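Local atomic coordinates of 6-phosphogluconate dehydratase (Shewanella oneidensis, PDB entry 2GP4), a protein that catalyses the dehydration of 6-phosphogluconate to 2-dehydro-3-deoxy-6-phosphogluconate, a step of the Entner-Doudoroff pathway. Residues A[258-262]-A[263-267]; A[397-400]-A[401-404]. All coordinates share one frame; numbering follows the deposited sequence.

Contact 1: A[258-262]-A[263-267]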
ATOM      1  N   GLY A 258      11.755  -8.342   1.666  1.00 33.78           N
ATOM      2  CA  GLY A 258      13.201  -8.494   1.789  1.00 32.86           C
ATOM      3  C   GLY A 258      13.993  -7.479   0.990  1.00 32.24           C
ATOM      4  O   GLY A 258      15.027  -7.808   0.411  1.00 31.81           O
ATOM      5  N   LEU A 259      13.500  -6.244   0.963  1.00 31.72           N
ATOM      6  CA  LEU A 259      14.102  -5.183   0.163  1.00 31.43           C
ATOM      7  C   LEU A 259      14.971  -4.230   0.984  1.00 31.09           C
ATOM      8  O   LEU A 259      15.598  -3.326   0.441  1.00 31.08           O
ATOM      9  CB  LEU A 259      13.013  -4.423  -0.611  1.00 31.33           C
ATOM     10  CG  LEU A 259      12.875  -4.586  -2.136  1.00 31.19           C
ATOM     11  CD1 LEU A 259      13.662  -5.747  -2.728  1.00 29.97           C
ATOM     12  CD2 LEU A 259      11.402  -4.673  -2.522  1.00 30.78           C
ATOM     13  N   GLN A 260      14.996  -4.446   2.295  1.00 30.82           N
ATOM     14  CA  GLN A 260      15.883  -3.722   3.201  1.00 30.83           C
ATOM     15  C   GLN A 260      16.365  -4.670   4.294  1.00 30.70           C
ATOM     16  O   GLN A 260      15.777  -5.728   4.492  1.00 30.59           O
ATOM     17  CB  GLN A 260      15.174  -2.509   3.810  1.00 30.72           C
ATOM     18  CG  GLN A 260      13.818  -2.815   4.442  1.00 30.86           C
ATOM     19  CD  GLN A 260      13.116  -1.580   4.984  1.00 30.86           C
ATOM     20  OE1 GLN A 260      13.108  -0.519   4.358  1.00 29.51           O
ATOM     21  NE2 GLN A 260      12.511  -1.723   6.155  1.00 31.57           N
ATOM     22  N   LEU A 261      17.432  -4.291   4.992  1.00 30.71           N
ATOM     23  CA  LEU A 261      17.958  -5.088   6.105  1.00 30.72           C
ATOM     24  C   LEU A 261      16.899  -5.377   7.173  1.00 30.82           C
ATOM     25  O   LEU A 261      16.117  -4.495   7.519  1.00 30.57           O
ATOM     26  CB  LEU A 261      19.178  -4.404   6.730  1.00 30.54           C
ATOM     27  CG  LEU A 261      20.602  -4.810   6.317  1.00 30.15           C
ATOM     28  CD1 LEU A 261      20.702  -5.393   4.914  1.00 29.46           C
ATOM     29  CD2 LEU A 261      21.548  -3.628   6.479  1.00 29.05           C
ATOM     30  N   PRO A 262      16.859  -6.626   7.677  1.00 31.20           N
ATOM     31  CA  PRO A 262      15.922  -7.023   8.734  1.00 31.53           C
ATOM     32  C   PRO A 262      15.940  -6.077   9.937  1.00 31.98           C
ATOM     33  O   PRO A 262      17.008  -5.778  10.482  1.00 31.67           O
ATOM     34  CB  PRO A 262      16.425  -8.408   9.141  1.00 31.35           C
ATOM     35  CG  PRO A 262      17.101  -8.928   7.940  1.00 31.06           C
ATOM     36  CD  PRO A 262      17.709  -7.754   7.250  1.00 31.11           C
ATOM     37  N   GLY A 263      14.756  -5.602  10.317  1.00 32.65           N
ATOM     38  CA  GLY A 263      14.582  -4.726  11.469  1.00 33.80           C
ATOM     39  C   GLY A 263      15.213  -3.353  11.352  1.00 34.68           C
ATOM     40  O   GLY A 263      15.366  -2.657  12.352  1.00 34.82           O
ATOM     41  N   SER A 264      15.567  -2.949  10.137  1.00 35.82           N
ATOM     42  CA  SER A 264      16.252  -1.672   9.928  1.00 37.21           C
ATOM     43  C   SER A 264      15.345  -0.432   9.957  1.00 38.06           C
ATOM     44  O   SER A 264      15.825   0.673  10.207  1.00 38.32           O
ATOM     45  CB  SER A 264      17.059  -1.696   8.629  1.00 37.11           C
ATOM     46  OG  SER A 264      16.196  -1.812   7.515  1.00 37.63           O
ATOM     47  N   SER A 265      14.051  -0.610   9.705  1.00 39.07           N
ATOM     48  CA  SER A 265      13.131   0.523   9.590  1.00 40.26           C
ATOM     49  C   SER A 265      12.660   1.107  10.927  1.00 41.07           C
ATOM     50  O   SER A 265      12.084   2.197  10.962  1.00 41.17           O
ATOM     51  CB  SER A 265      11.926   0.171   8.701  1.00 40.24           C
ATOM     52  OG  SER A 265      11.355  -1.077   9.039  1.00 40.24           O
ATOM     53  N   PHE A 266      12.922   0.398  12.019  1.00 42.08           N
ATOM     54  CA  PHE A 266      12.413   0.799  13.330  1.00 43.04           C
ATOM     55  C   PHE A 266      13.465   1.377  14.254  1.00 43.51           C
ATOM     56  O   PHE A 266      13.171   1.695  15.406  1.00 43.84           O
ATOM     57  CB  PHE A 266      11.707  -0.374  14.006  1.00 43.22           C
ATOM     58  CG  PHE A 266      10.543  -0.886  13.232  1.00 43.63           C
ATOM     59  CD1 PHE A 266       9.315  -0.237  13.290  1.00 43.78           C
ATOM     60  CD2 PHE A 266      10.679  -2.001  12.418  1.00 44.25           C
ATOM     61  CE1 PHE A 266       8.239  -0.704  12.562  1.00 44.03           C
ATOM     62  CE2 PHE A 266       9.608  -2.474  11.688  1.00 44.46           C
ATOM     63  CZ  PHE A 266       8.384  -1.824  11.761  1.00 44.16           C
ATOM     64  N   VAL A 267      14.687   1.508  13.753  1.00 44.01           N
ATOM     65  CA  VAL A 267      15.761   2.118  14.517  1.00 44.60           C
ATOM     66  C   VAL A 267      15.596   3.632  14.450  1.00 45.11           C
ATOM     67  O   VAL A 267      15.365   4.195  13.376  1.00 45.15           O
ATOM     68  CB  VAL A 267      17.154   1.692  13.995  1.00 44.56           C
ATOM     69  CG1 VAL A 267      18.257   2.218  14.899  1.00 44.60           C
ATOM     70  CG2 VAL A 267      17.238   0.180  13.896  1.00 44.78           C
TER
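A type II beta turn from Leu-261 to Ser-264 reverses the chain in the loop between helix 252-256 and helix 272-287. Its closing bond runs from Ser-264 N to Leu-261 O and is 3.1 Å long. The hydroxyl of Ser-264 adds a second bond: OG donates to the same Leu-261 O at 2.7 Å. The carbonyl oxygen of buried Leu-261 is thus gripped by both the amide and the side chain of a single residue. The amide nitrogen stands above the carbonyl plane, 39° out of it, whereas OG is tilted from it by only 18°. OG can reach back because it lies between its own backbone N and carbonyl carbon (chi1 65°). The two CB atoms of Leu-261 and Ser-264 are 3.9 Å apart.

At the corner sit Pro-262 and Gly-263. Gly-263 takes positive phi, as the third residue of a type II turn usually does. Gln-260 lies alongside the turn. Gln-260 CB is 3.9 Å from Ser-264 OG, and Gln-260 NE2 comes within 3.2 Å of Ser-265 OG. NE2 bonds to Glu-255 of the preceding helix, which also takes Gly-263 N and, weakly, Ser-265 OG. One carboxylate therefore ties the turn to that helix. Just upstream, Gly-258 ends helix 252-256 in a Schellman motif. A Pro-Gly pair at the two central positions is the classic signature of a type II turn.

Contact 2: A[397-400]-A[401-404]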
ATOM      1  N   GLY A 397      16.119 -17.081   2.086  1.00 25.03           N
ATOM      2  CA  GLY A 397      15.248 -17.525   3.171  1.00 24.64           C
ATOM      3  C   GLY A 397      14.661 -16.382   3.979  1.00 24.34           C
ATOM      4  O   GLY A 397      15.400 -15.610   4.594  1.00 23.94           O
ATOM      5  N   LEU A 398      13.329 -16.279   3.987  1.00 24.11           N
ATOM      6  CA  LEU A 398      12.641 -15.186   4.691  1.00 23.95           C
ATOM      7  C   LEU A 398      12.746 -15.246   6.217  1.00 23.98           C
ATOM      8  O   LEU A 398      12.542 -14.236   6.886  1.00 23.87           O
ATOM      9  CB  LEU A 398      11.169 -15.078   4.266  1.00 23.99           C
ATOM     10  CG  LEU A 398      10.473 -13.764   4.661  1.00 23.82           C
ATOM     11  CD1 LEU A 398      11.028 -12.572   3.882  1.00 22.88           C
ATOM     12  CD2 LEU A 398       8.968 -13.858   4.515  1.00 23.72           C
ATOM     13  N   ARG A 399      13.077 -16.421   6.754  1.00 24.11           N
ATOM     14  CA  ARG A 399      13.266 -16.625   8.195  1.00 24.13           C
ATOM     15  C   ARG A 399      14.330 -15.682   8.777  1.00 24.18           C
ATOM     16  O   ARG A 399      14.356 -15.440   9.993  1.00 24.11           O
ATOM     17  CB  ARG A 399      13.618 -18.092   8.468  1.00 24.34           C
ATOM     18  CG  ARG A 399      13.263 -18.631   9.854  1.00 25.29           C
ATOM     19  CD  ARG A 399      11.773 -18.527  10.193  1.00 25.67           C
ATOM     20  NE  ARG A 399      10.948 -19.648   9.736  1.00 24.14           N
ATOM     21  CZ  ARG A 399       9.792 -20.001  10.307  1.00 23.89           C
ATOM     22  NH1 ARG A 399       9.332 -19.351  11.371  1.00 23.54           N
ATOM     23  NH2 ARG A 399       9.094 -21.017   9.828  1.00 22.68           N
ATOM     24  N   ARG A 400      15.181 -15.136   7.901  1.00 23.86           N
ATOM     25  CA  ARG A 400      16.176 -14.121   8.273  1.00 23.87           C
ATOM     26  C   ARG A 400      15.522 -12.845   8.801  1.00 23.64           C
ATOM     27  O   ARG A 400      16.140 -12.073   9.545  1.00 23.34           O
ATOM     28  CB  ARG A 400      17.052 -13.754   7.075  1.00 23.89           C
ATOM     29  CG  ARG A 400      17.986 -14.833   6.618  1.00 24.67           C
ATOM     30  CD  ARG A 400      18.669 -14.433   5.315  1.00 25.63           C
ATOM     31  NE  ARG A 400      19.518 -15.509   4.810  1.00 26.91           N
ATOM     32  CZ  ARG A 400      20.759 -15.749   5.226  1.00 27.40           C
ATOM     33  NH1 ARG A 400      21.319 -14.993   6.163  1.00 27.47           N
ATOM     34  NH2 ARG A 400      21.445 -16.753   4.702  1.00 28.14           N
ATOM     35  N   TYR A 401      14.272 -12.627   8.405  1.00 23.31           N
ATOM     36  CA  TYR A 401      13.535 -11.439   8.808  1.00 23.25           C
ATOM     37  C   TYR A 401      12.787 -11.610  10.128  1.00 23.29           C
ATOM     38  O   TYR A 401      12.096 -10.700  10.579  1.00 23.37           O
ATOM     39  CB  TYR A 401      12.639 -10.946   7.660  1.00 22.96           C
ATOM     40  CG  TYR A 401      13.454 -10.225   6.627  1.00 22.37           C
ATOM     41  CD1 TYR A 401      14.210 -10.931   5.694  1.00 22.16           C
ATOM     42  CD2 TYR A 401      13.525  -8.837   6.618  1.00 22.32           C
ATOM     43  CE1 TYR A 401      14.992 -10.275   4.766  1.00 22.24           C
ATOM     44  CE2 TYR A 401      14.305  -8.165   5.687  1.00 21.82           C
ATOM     45  CZ  TYR A 401      15.038  -8.891   4.763  1.00 22.30           C
ATOM     46  OH  TYR A 401      15.818  -8.243   3.829  1.00 21.77           O
ATOM     47  N   THR A 402      12.965 -12.767  10.758  1.00 23.64           N
ATOM     48  CA  THR A 402      12.507 -12.984  12.134  1.00 23.91           C
ATOM     49  C   THR A 402      13.598 -12.589  13.128  1.00 24.19           C
ATOM     50  O   THR A 402      13.423 -12.723  14.338  1.00 24.10           O
ATOM     51  CB  THR A 402      12.083 -14.451  12.392  1.00 23.74           C
ATOM     52  OG1 THR A 402      13.233 -15.310  12.352  1.00 23.55           O
ATOM     53  CG2 THR A 402      11.063 -14.906  11.366  1.00 23.62           C
ATOM     54  N   GLN A 403      14.725 -12.114  12.607  1.00 24.80           N
ATOM     55  CA  GLN A 403      15.837 -11.668  13.444  1.00 25.56           C
ATOM     56  C   GLN A 403      15.928 -10.143  13.520  1.00 25.85           C
ATOM     57  O   GLN A 403      15.502  -9.433  12.602  1.00 25.95           O
ATOM     58  CB  GLN A 403      17.162 -12.254  12.954  1.00 25.50           C
ATOM     59  CG  GLN A 403      17.308 -13.748  13.162  1.00 25.78           C
ATOM     60  CD  GLN A 403      18.758 -14.165  13.378  1.00 26.61           C
ATOM     61  OE1 GLN A 403      19.670 -13.664  12.711  1.00 26.94           O
ATOM     62  NE2 GLN A 403      18.975 -15.079  14.319  1.00 25.60           N
ATOM     63  N   GLU A 404      16.500  -9.656  14.616  1.00 26.26           N
ATOM     64  CA  GLU A 404      16.543  -8.228  14.909  1.00 26.76           C
ATOM     65  C   GLU A 404      17.972  -7.740  15.093  1.00 26.78           C
ATOM     66  O   GLU A 404      18.773  -8.416  15.740  1.00 26.59           O
ATOM     67  CB  GLU A 404      15.737  -7.913  16.171  1.00 26.71           C
ATOM     68  CG  GLU A 404      14.251  -8.182  16.062  1.00 27.14           C
ATOM     69  CD  GLU A 404      13.475  -7.683  17.274  1.00 27.66           C
ATOM     70  OE1 GLU A 404      13.823  -8.054  18.420  1.00 27.99           O
ATOM     71  OE2 GLU A 404      12.507  -6.916  17.073  1.00 28.59           O
TER
HETATM   72  O   HOH W   1      18.953 -12.648  10.433  1.00 26.81           O
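Tyr-401 and Arg-400 have the most surface buried here, followed by Thr-402; they lie where a 3-10 turn runs into strand 403-408. Tyr-401 N donates to Leu-398 O at 2.8 Å, a fairly straight bond of 162°. The same oxygen also lies at the edge of the Tyr-401 ring, in its plane. CD1 of Leu-398 touches CD1 of Tyr-401 at 4.0 Å, the two side chains crossing at about a right angle.

Arg-400 takes part mainly through its backbone, while its guanidinium NE bonds to Tyr-396 O. Arg-400 O receives a weak bond from Gln-403 N at 3.4 Å. A water donates to this oxygen and to Gln-403 OE1, bridging the two residues. Gln-403 NE2 bonds to Asp-416.

Thr-402 bonds twice to Arg-399 O. Thr-402 OG1 donates to Arg-399 O at 2.6 Å from within the carbonyl plane. Thr-402 N donates to Arg-399 O at 3.1 Å from well above it. With chi1 at 68°, OG1 is turned back over the preceding turn, and Thr-402 CG2 rests 3.9 Å from Arg-399 CD. NH1 of Arg-399 forms a salt bridge with Asp-382 of helix 372-383.

The amide bonds alone do not carry the exit from the 3-10 turn: the hydroxyl reinforces the second, and the water supplements the third, weak one as the strand begins.

From the N terminus, contact 1 comes first. It closes the tight turn 261-264 in the loop that follows helix 252-256 and leads to helix 272-287. Contact 2 opens more than a hundred residues later, joining the short strand 395-396 to strand 403-408. The two are in series and neither nests in nor crosses the other. Contact 1 and contact 2 nevertheless meet in space, their centres about 10 Å apart. Tyr-401 OH probably hydrogen-bonds to Gln-260 O at 2.6 Å. The tyrosine ring also packs against Pro-262, and its hydroxyl lies near Gly-258. This junction fastens the loop after helix 252-256 to the 3-10 turn before strand 403-408.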